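Local coordinates for ATP-dependent DNA ligase (PDB 6NHX), which joins DNA ends at the expense of ATP and, with Ku, probably repairs double-strand breaks by low-fidelity non-homologous end joining, at residues P10-H15 against R49-R54; A108-Y113 against S172-G177; F3-L8 against H74-G79. The protein carries 1 engineered substitution. All blocks are in the same frame, centred on the assembly; numbering follows the deposited sequence.

Contact 1 of 3, residues P10-H15 against R49-R54; sequences PMLATH and RSRSGR. With ATP (adenosine-5'-triphosphate), chain B.
Leu12 packs its methyls against the guanidinium of Arg51 beside the triphosphate of ATP, where strand 12-15 of the mixed sheet approaches the turn that follows strand 45-50 of the antiparallel sheet. The two side chains cross at about a right angle. Leu12 CD2 sits 3.6 Å above the guanidinium plane, displaced toward its rim, while Leu12 CD1 comes within 3.3 Å of Arg51 NH2. Nearer the backbone, Pro10 lays its ring against the start of the turn, with Pro10 CD 3.8 Å from Arg51 O.

With one face backed by leucine, the guanidinium turns its edge to the nucleotide, and the gamma phosphorus lies in its plane. Arg51 NH1 gives a nearly straight hydrogen bond (168°) to ATP O3G at 2.8 Å. A second hydrogen bond, more bent at 148°, runs from Arg51 NH2 to ATP O2G at 2.8 Å. The chain leaves the backbone with CG opposite the amide nitrogen and bends at chi2 (-117°), which carries it past Pro10 and over Leu12, edge-on to the phosphate. The type I turn at its root is closed by Gly53 N bonding to Ser50 O. The sequence here fits nucleotidyltransferase motif Ia, and Arg179 and Lys185 also bind the ATP.

Two bonds to one phosphate fix both the position and the rotation of the guanidinium. NH1 also pairs with the sulfonate of MES, probably from the crystallisation liquor, and Arg179 lies close by at this anion-binding site. The leucine may shield one face from water and so may strengthen the hold on the gamma phosphate.

Contact 2 of 3, residues A108-Y113 against S172-G177; sequences AFDLLY and SRYQPG. With ATP (adenosine-5'-triphosphate), chain B.
Tyr174 receives two very different neighbours from one strand: a methyl of Leu112 over its face and a carboxylate oxygen of Asp110 at its edge. Leu112 CD2 lies 3.5 Å from the Tyr174 ring centroid, only 14° off the ring normal, a well-centred CH-pi contact. The other methyl, Leu112 CD1, rests toward the far rim, 3.8 Å from Tyr174 CE2. Asp110 OD2 approaches the polarised C-H edge near the ring plane, 3.4 Å from Tyr174 CD1, and the carboxylate stands almost perpendicular to the ring, 84° between planes.

Both carboxylate oxygens also have hydrogen-bonding partners. Asp110 OD1 uses the lone pair that points away from OD2 to accept the amide of Leu111 and also forms a salt bridge with Arg127, an arrangement that fixes the carboxylate's rotation. The Tyr174 hydroxyl bonds to Asp78 and to the amide of Met11, which fixes the far end of the ring.

Two classic beta bulges interrupt this strand, Phe109 and Asp110 both facing Asp78, and Leu112 and Tyr113 both facing Val76. At the first, chi1 of 49° turns the face of the Phe109 ring to the adenine, and ATP N1 lies 3.3 Å above the ring centre. An aromatic residue placed so fits motif IIIa of the covalent nucleotidyltransferases. Phe109 packs on the adenine while its neighbour Asp110 turns to Tyr174.

Strand 105-114 has strand 74-82 beside it, helix 124-136 supplies Arg127, and the loop bearing Tyr174 runs from strand 164-169 to strand 179-180.

Contact 3 of 3, residues F3-L8 against H74-G79; sequences FEFDNL and HVVLDG
Leu8 N donates to Phe5 O at 3.0 Å, and this closes the short 3-10 turn that presents both residues to Val76. A second bond, Asn7 N to Glu4 O at 3.1 Å, tightens the same turn. From it and from the residue before it, three apolar side chains converge on the isopropyl group of the single valine.

With chi1 at 173°, Val76 CG1 stands opposite the backbone nitrogen. Phe5 CD1 lies across both methyls, 3.8 Å from Val76 CG1 and 3.9 Å from Val76 CG2. Leu8 CD1 adds to the packing on Val76 CG1 at 3.9 Å. Phe3 and Val76 approach from opposite directions, and the CE2-CZ edge of the Phe3 ring meets Val76 CG2, with CE2 at 3.8 Å. Both phenyl rings offer their edges, so the methyls lie near the ring planes, whereas Phe5 and Leu8 pass the valine at a slant.

The surroundings extend this packing over the antiparallel sheet. Phe3 meets the ring of Tyr113, Phe5 leans on Arg47 and Arg49 of strand 45-50, and Leu8 touches Leu38.

No hydrogen bond links the two segments, so this contact is apolar packing, well buried at Phe5, Leu8 and Val76 but with Phe3 at the exposed margin. The polar ties lie on the strand 45-50 side: a salt bridge of Asp6 with Arg47 and a hydrogen bond from Arg49 NE to Leu8 O.

How the contacts relate
From the N terminus, contact 3 opens first, and its loop runs from residues 3-8 to strand 74-82. Contact 1 lies wholly within that loop, joining residues 10-15 to residues 49-54; contact 2 follows in series, after contact 3 has closed. All three reach the antiparallel sheet: contact 3 lays the N-terminal segment on it, contact 1 ties its strand 45-50 to strand 12-15 of the mixed sheet, and contact 2 ties strand 105-114 to the loop before strand 179-180. Arg49 bonds to Leu8 O, joining contacts 1 and 3, while Pro10 O and Gly177 N join contacts 1 and 2. Contacts 1 and 2 address opposite ends of ATP.

Contact 1 of 3, residues P10-H15 against R49-R54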
# COMPACT_ATOMS: atom_id res chain seq x y z
N PRO A 10 -1.60 13.43 -5.14
CA PRO A 10 -2.78 12.55 -5.11
C PRO A 10 -3.77 12.96 -4.03
O PRO A 10 -3.41 13.47 -2.96
CB PRO A 10 -2.20 11.17 -4.81
CG PRO A 10 -0.72 11.29 -5.05
CD PRO A 10 -0.37 12.71 -4.77
N MET A 11 -5.05 12.72 -4.34
CA MET A 11 -6.12 12.79 -3.36
C MET A 11 -6.03 11.59 -2.43
O MET A 11 -5.60 10.50 -2.82
CB MET A 11 -7.45 12.76 -4.13
CG MET A 11 -8.69 12.96 -3.28
SD MET A 11 -10.13 13.12 -4.35
CE MET A 11 -11.44 13.19 -3.11
N LEU A 12 -6.46 11.77 -1.18
CA LEU A 12 -6.30 10.76 -0.15
C LEU A 12 -7.65 10.42 0.48
O LEU A 12 -8.58 11.23 0.47
CB LEU A 12 -5.29 11.22 0.91
CG LEU A 12 -3.89 11.51 0.37
CD1 LEU A 12 -3.04 12.18 1.45
CD2 LEU A 12 -3.22 10.24 -0.15
N ALA A 13 -7.73 9.21 1.05
CA ALA A 13 -8.95 8.66 1.62
C ALA A 13 -8.93 8.76 3.14
O ALA A 13 -7.87 8.77 3.77
CB ALA A 13 -9.14 7.19 1.23
N THR A 14 -10.11 8.82 3.71
CA THR A 14 -10.26 8.87 5.16
C THR A 14 -10.57 7.48 5.70
O THR A 14 -11.43 6.78 5.15
CB THR A 14 -11.44 9.77 5.51
OG1 THR A 14 -11.25 11.06 4.91
CG2 THR A 14 -11.54 9.97 6.99
N HIS A 15 -9.88 7.08 6.76
CA HIS A 15 -10.16 5.78 7.35
C HIS A 15 -11.59 5.74 7.88
O HIS A 15 -12.03 6.65 8.59
CB HIS A 15 -9.19 5.51 8.50
CG HIS A 15 -9.11 4.07 8.90
ND1 HIS A 15 -8.50 3.65 10.06
CD2 HIS A 15 -9.57 2.95 8.29
CE1 HIS A 15 -8.58 2.34 10.15
NE2 HIS A 15 -9.23 1.89 9.09
N ARG A 49 4.90 10.71 -11.07
CA ARG A 49 5.03 11.45 -9.82
C ARG A 49 4.60 10.55 -8.67
O ARG A 49 3.56 9.89 -8.75
CB ARG A 49 4.15 12.71 -9.85
CG ARG A 49 4.73 13.82 -10.69
CD ARG A 49 3.74 14.96 -10.87
NE ARG A 49 3.57 15.72 -9.63
CZ ARG A 49 4.41 16.66 -9.21
NH1 ARG A 49 5.47 16.97 -9.94
NH2 ARG A 49 4.17 17.30 -8.08
N SER A 50 5.41 10.53 -7.62
CA SER A 50 5.08 9.74 -6.44
C SER A 50 4.13 10.52 -5.54
O SER A 50 3.78 11.68 -5.81
CB SER A 50 6.35 9.38 -5.68
OG SER A 50 6.98 10.55 -5.17
N ARG A 51 3.71 9.89 -4.45
CA ARG A 51 2.81 10.56 -3.52
C ARG A 51 3.44 11.82 -2.93
O ARG A 51 2.74 12.79 -2.64
CB ARG A 51 2.39 9.58 -2.42
CG ARG A 51 1.36 10.14 -1.46
CD ARG A 51 1.97 10.19 -0.10
NE ARG A 51 1.03 10.55 0.96
CZ ARG A 51 0.15 9.73 1.50
NH1 ARG A 51 0.03 8.48 1.08
NH2 ARG A 51 -0.62 10.16 2.49
N SER A 52 4.77 11.84 -2.78
CA SER A 52 5.49 12.99 -2.25
C SER A 52 5.78 14.05 -3.30
O SER A 52 6.57 14.96 -3.03
CB SER A 52 6.80 12.53 -1.62
OG SER A 52 7.77 12.25 -2.62
N GLY A 53 5.19 13.94 -4.49
CA GLY A 53 5.47 14.87 -5.56
C GLY A 53 6.81 14.68 -6.24
O GLY A 53 7.12 15.41 -7.19
N ARG A 54 7.62 13.74 -5.78
CA ARG A 54 8.92 13.52 -6.38
C ARG A 54 8.77 12.95 -7.79
O ARG A 54 7.85 12.19 -8.09
CB ARG A 54 9.75 12.57 -5.51
CG ARG A 54 11.25 12.64 -5.76
PG ATP B . -2.28 6.90 3.45
O1G ATP B . -3.79 6.95 3.30
O2G ATP B . -1.65 8.11 4.12
O3G ATP B . -1.59 6.52 2.15
PB ATP B . -1.45 4.22 4.27
O1B ATP B . -1.28 3.54 5.61
O2B ATP B . -0.33 4.21 3.25
O3B ATP B . -1.97 5.72 4.52
PA ATP B . -3.80 2.54 3.98
O1A ATP B . -4.42 2.99 5.27
O2A ATP B . -3.12 1.21 3.77
O3A ATP B . -2.76 3.67 3.54
O5' ATP B . -4.82 2.87 2.77
C5' ATP B . -4.61 2.31 1.47
C4' ATP B . -3.61 3.15 0.67
O4' ATP B . -3.63 2.65 -0.67
C3' ATP B . -3.96 4.62 0.59
O3' ATP B . -2.78 5.36 0.32
C2' ATP B . -4.83 4.64 -0.64
O2' ATP B . -4.91 5.94 -1.24
C1' ATP B . -4.13 3.65 -1.56
N9 ATP B . -5.08 2.93 -2.44
C8 ATP B . -5.10 1.60 -2.68
N7 ATP B . -6.08 1.28 -3.57
C5 ATP B . -6.68 2.44 -3.91
C6 ATP B . -7.79 2.82 -4.77
N6 ATP B . -8.47 1.88 -5.44
N1 ATP B . -8.10 4.12 -4.85
C2 ATP B . -7.44 5.07 -4.18
N3 ATP B . -6.42 4.80 -3.36
C4 ATP B . -6.02 3.52 -3.17

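Contact 2 of 3, residues A108-Y113 against S172-G177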
# COMPACT_ATOMS: atom_id res chain seq x y z
N ALA A 108 -4.78 1.64 -12.95
CA ALA A 108 -5.34 2.98 -12.95
C ALA A 108 -6.71 2.98 -12.30
O ALA A 108 -7.53 2.08 -12.54
CB ALA A 108 -5.47 3.48 -14.39
N PHE A 109 -6.98 4.02 -11.51
CA PHE A 109 -8.30 4.20 -10.92
C PHE A 109 -8.86 5.60 -11.02
O PHE A 109 -10.00 5.84 -10.57
CB PHE A 109 -8.40 3.65 -9.47
CG PHE A 109 -7.29 4.10 -8.55
CD1 PHE A 109 -7.12 5.44 -8.21
CD2 PHE A 109 -6.45 3.14 -7.94
CE1 PHE A 109 -6.10 5.85 -7.33
CE2 PHE A 109 -5.44 3.54 -7.05
CZ PHE A 109 -5.27 4.88 -6.75
N ASP A 110 -8.14 6.54 -11.63
CA ASP A 110 -8.74 7.83 -11.92
C ASP A 110 -8.13 8.39 -13.20
O ASP A 110 -7.04 7.99 -13.63
CB ASP A 110 -8.66 8.83 -10.76
CG ASP A 110 -9.95 9.59 -10.57
OD1 ASP A 110 -10.59 9.92 -11.60
OD2 ASP A 110 -10.34 9.85 -9.40
N LEU A 111 -8.86 9.33 -13.79
CA LEU A 111 -8.45 10.02 -15.01
C LEU A 111 -8.62 11.50 -14.72
O LEU A 111 -9.73 11.96 -14.41
CB LEU A 111 -9.36 9.61 -16.17
CG LEU A 111 -9.07 10.27 -17.52
CD1 LEU A 111 -7.70 9.86 -18.06
CD2 LEU A 111 -10.15 9.90 -18.53
N LEU A 112 -7.51 12.24 -14.73
CA LEU A 112 -7.53 13.64 -14.33
C LEU A 112 -7.43 14.61 -15.50
O LEU A 112 -7.72 15.80 -15.32
CB LEU A 112 -6.38 13.94 -13.36
CG LEU A 112 -6.26 12.98 -12.17
CD1 LEU A 112 -5.19 13.47 -11.21
CD2 LEU A 112 -7.61 12.80 -11.46
N TYR A 113 -7.03 14.14 -16.67
CA TYR A 113 -6.90 14.98 -17.85
C TYR A 113 -6.95 14.05 -19.04
O TYR A 113 -6.33 12.98 -19.03
CB TYR A 113 -5.57 15.73 -17.81
CG TYR A 113 -5.30 16.59 -19.02
CD1 TYR A 113 -4.73 16.05 -20.17
CD2 TYR A 113 -5.59 17.95 -19.01
CE1 TYR A 113 -4.49 16.82 -21.26
CE2 TYR A 113 -5.34 18.74 -20.11
CZ TYR A 113 -4.79 18.17 -21.24
OH TYR A 113 -4.51 18.91 -22.35
N SER A 172 -18.33 13.12 -6.49
CA SER A 172 -17.22 13.86 -5.90
C SER A 172 -16.21 14.34 -6.95
O SER A 172 -15.90 13.65 -7.93
CB SER A 172 -16.50 13.04 -4.81
OG SER A 172 -15.99 11.80 -5.28
N ARG A 173 -15.69 15.54 -6.72
CA ARG A 173 -14.60 16.09 -7.51
C ARG A 173 -13.27 15.49 -7.04
O ARG A 173 -13.18 14.82 -6.01
CB ARG A 173 -14.61 17.62 -7.43
CG ARG A 173 -13.55 18.25 -6.53
CD ARG A 173 -13.74 19.77 -6.37
NE ARG A 173 -13.52 20.52 -7.61
CZ ARG A 173 -12.34 20.69 -8.20
NH1 ARG A 173 -11.23 20.16 -7.68
NH2 ARG A 173 -12.26 21.40 -9.33
N TYR A 174 -12.23 15.73 -7.82
CA TYR A 174 -10.88 15.30 -7.47
C TYR A 174 -10.16 16.46 -6.80
O TYR A 174 -10.05 17.54 -7.38
CB TYR A 174 -10.10 14.85 -8.70
CG TYR A 174 -8.86 14.06 -8.33
CD1 TYR A 174 -8.91 12.68 -8.22
CD2 TYR A 174 -7.66 14.71 -8.04
CE1 TYR A 174 -7.77 11.93 -7.86
CE2 TYR A 174 -6.53 13.99 -7.66
CZ TYR A 174 -6.59 12.60 -7.58
OH TYR A 174 -5.48 11.89 -7.21
N GLN A 175 -9.69 16.24 -5.56
CA GLN A 175 -9.06 17.29 -4.76
C GLN A 175 -7.59 16.96 -4.54
O GLN A 175 -7.22 16.24 -3.61
CB GLN A 175 -9.79 17.42 -3.42
CG GLN A 175 -11.26 17.72 -3.61
CD GLN A 175 -11.95 18.16 -2.34
OE1 GLN A 175 -12.95 17.57 -1.93
NE2 GLN A 175 -11.44 19.22 -1.73
N PRO A 176 -6.69 17.46 -5.41
CA PRO A 176 -5.28 17.08 -5.29
C PRO A 176 -4.70 17.48 -3.95
O PRO A 176 -4.95 18.58 -3.44
CB PRO A 176 -4.62 17.84 -6.45
CG PRO A 176 -5.72 18.10 -7.42
CD PRO A 176 -6.96 18.29 -6.60
N GLY A 177 -3.93 16.56 -3.37
CA GLY A 177 -3.17 16.86 -2.17
C GLY A 177 -3.99 16.94 -0.90
O GLY A 177 -3.49 17.44 0.10
PG ATP B . -2.28 6.90 3.45
O1G ATP B . -3.79 6.95 3.30
O2G ATP B . -1.65 8.11 4.12
O3G ATP B . -1.59 6.52 2.15
PB ATP B . -1.45 4.22 4.27
O1B ATP B . -1.28 3.54 5.61
O2B ATP B . -0.33 4.21 3.25
O3B ATP B . -1.97 5.72 4.52
PA ATP B . -3.80 2.54 3.98
O1A ATP B . -4.42 2.99 5.27
O2A ATP B . -3.12 1.21 3.77
O3A ATP B . -2.76 3.67 3.54
O5' ATP B . -4.82 2.87 2.77
C5' ATP B . -4.61 2.31 1.47
C4' ATP B . -3.61 3.15 0.67
O4' ATP B . -3.63 2.65 -0.67
C3' ATP B . -3.96 4.62 0.59
O3' ATP B . -2.78 5.36 0.32
C2' ATP B . -4.83 4.64 -0.64
O2' ATP B . -4.91 5.94 -1.24
C1' ATP B . -4.13 3.65 -1.56
N9 ATP B . -5.08 2.93 -2.44
C8 ATP B . -5.10 1.60 -2.68
N7 ATP B . -6.08 1.28 -3.57
C5 ATP B . -6.68 2.44 -3.91
C6 ATP B . -7.79 2.82 -4.77
N6 ATP B . -8.47 1.88 -5.44
N1 ATP B . -8.10 4.12 -4.85
C2 ATP B . -7.44 5.07 -4.18
N3 ATP B . -6.42 4.80 -3.36
C4 ATP B . -6.02 3.52 -3.17

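Contact 3 of 3, residues F3-L8 against H74-G79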
# COMPACT_ATOMS: atom_id res chain seq x y z
N PHE A 3 -4.71 23.60 -15.20
CA PHE A 3 -4.26 22.25 -14.89
C PHE A 3 -2.78 22.07 -15.23
O PHE A 3 -2.35 22.44 -16.32
CB PHE A 3 -5.10 21.22 -15.66
CG PHE A 3 -4.70 19.80 -15.39
CD1 PHE A 3 -5.30 19.08 -14.38
CD2 PHE A 3 -3.72 19.20 -16.14
CE1 PHE A 3 -4.93 17.78 -14.13
CE2 PHE A 3 -3.33 17.90 -15.89
CZ PHE A 3 -3.94 17.19 -14.88
N GLU A 4 -2.02 21.48 -14.32
CA GLU A 4 -0.59 21.29 -14.52
C GLU A 4 -0.16 20.02 -13.81
O GLU A 4 -0.22 19.96 -12.58
CB GLU A 4 0.19 22.47 -13.95
CG GLU A 4 0.23 23.68 -14.83
CD GLU A 4 1.32 24.63 -14.41
OE1 GLU A 4 1.08 25.86 -14.44
OE2 GLU A 4 2.41 24.15 -14.05
N PHE A 5 0.31 19.03 -14.57
CA PHE A 5 0.75 17.76 -13.99
C PHE A 5 1.85 17.98 -12.96
O PHE A 5 1.88 17.30 -11.92
CB PHE A 5 1.23 16.84 -15.12
CG PHE A 5 1.76 15.51 -14.64
CD1 PHE A 5 0.90 14.55 -14.13
CD2 PHE A 5 3.12 15.24 -14.69
CE1 PHE A 5 1.38 13.33 -13.69
CE2 PHE A 5 3.61 14.02 -14.25
CZ PHE A 5 2.75 13.07 -13.75
N ASP A 6 2.75 18.93 -13.21
CA ASP A 6 3.92 19.11 -12.36
C ASP A 6 3.61 19.79 -11.04
O ASP A 6 4.53 19.99 -10.24
CB ASP A 6 5.00 19.88 -13.12
CG ASP A 6 5.69 19.03 -14.17
OD1 ASP A 6 5.71 17.79 -14.02
OD2 ASP A 6 6.20 19.60 -15.15
N ASN A 7 2.36 20.16 -10.79
CA ASN A 7 1.93 20.64 -9.48
C ASN A 7 1.02 19.66 -8.76
O ASN A 7 0.55 19.96 -7.66
CB ASN A 7 1.19 21.98 -9.62
CG ASN A 7 2.14 23.14 -9.87
OD1 ASN A 7 3.35 22.95 -9.99
ND2 ASN A 7 1.59 24.34 -9.95
N LEU A 8 0.79 18.48 -9.33
CA LEU A 8 -0.25 17.58 -8.88
C LEU A 8 0.23 16.67 -7.76
O LEU A 8 1.35 16.14 -7.81
CB LEU A 8 -0.70 16.69 -10.04
CG LEU A 8 -1.81 17.18 -10.96
CD1 LEU A 8 -2.26 16.01 -11.81
CD2 LEU A 8 -2.97 17.73 -10.14
N HIS A 74 -3.08 12.38 -24.89
CA HIS A 74 -2.40 13.06 -23.79
C HIS A 74 -3.29 12.89 -22.57
O HIS A 74 -4.40 13.44 -22.53
CB HIS A 74 -2.19 14.54 -24.11
CG HIS A 74 -1.61 15.33 -22.98
ND1 HIS A 74 -1.55 16.71 -23.01
CD2 HIS A 74 -1.08 14.95 -21.80
CE1 HIS A 74 -1.00 17.14 -21.89
NE2 HIS A 74 -0.71 16.10 -21.13
N VAL A 75 -2.84 12.09 -21.60
CA VAL A 75 -3.66 11.79 -20.43
C VAL A 75 -2.86 11.93 -19.15
O VAL A 75 -1.62 11.81 -19.13
CB VAL A 75 -4.31 10.39 -20.47
CG1 VAL A 75 -5.27 10.27 -21.65
CG2 VAL A 75 -3.25 9.30 -20.50
N VAL A 76 -3.57 12.21 -18.06
CA VAL A 76 -3.04 12.08 -16.71
C VAL A 76 -3.91 11.08 -15.98
O VAL A 76 -5.13 11.24 -15.90
CB VAL A 76 -3.01 13.43 -15.99
CG1 VAL A 76 -2.61 13.24 -14.53
CG2 VAL A 76 -2.06 14.40 -16.68
N LEU A 77 -3.28 10.03 -15.47
CA LEU A 77 -3.96 8.97 -14.74
C LEU A 77 -3.49 8.97 -13.30
O LEU A 77 -2.39 9.42 -12.97
CB LEU A 77 -3.63 7.60 -15.35
CG LEU A 77 -3.94 7.52 -16.84
CD1 LEU A 77 -3.01 6.53 -17.51
CD2 LEU A 77 -5.38 7.12 -17.03
N ASP A 78 -4.36 8.46 -12.44
CA ASP A 78 -4.06 8.19 -11.04
C ASP A 78 -4.23 6.70 -10.82
O ASP A 78 -5.17 6.10 -11.34
CB ASP A 78 -5.04 8.97 -10.17
CG ASP A 78 -4.73 8.91 -8.68
OD1 ASP A 78 -3.68 8.38 -8.26
OD2 ASP A 78 -5.59 9.42 -7.91
N GLY A 79 -3.33 6.09 -10.06
CA GLY A 79 -3.47 4.68 -9.78
C GLY A 79 -2.36 4.19 -8.89
O GLY A 79 -1.68 4.97 -8.23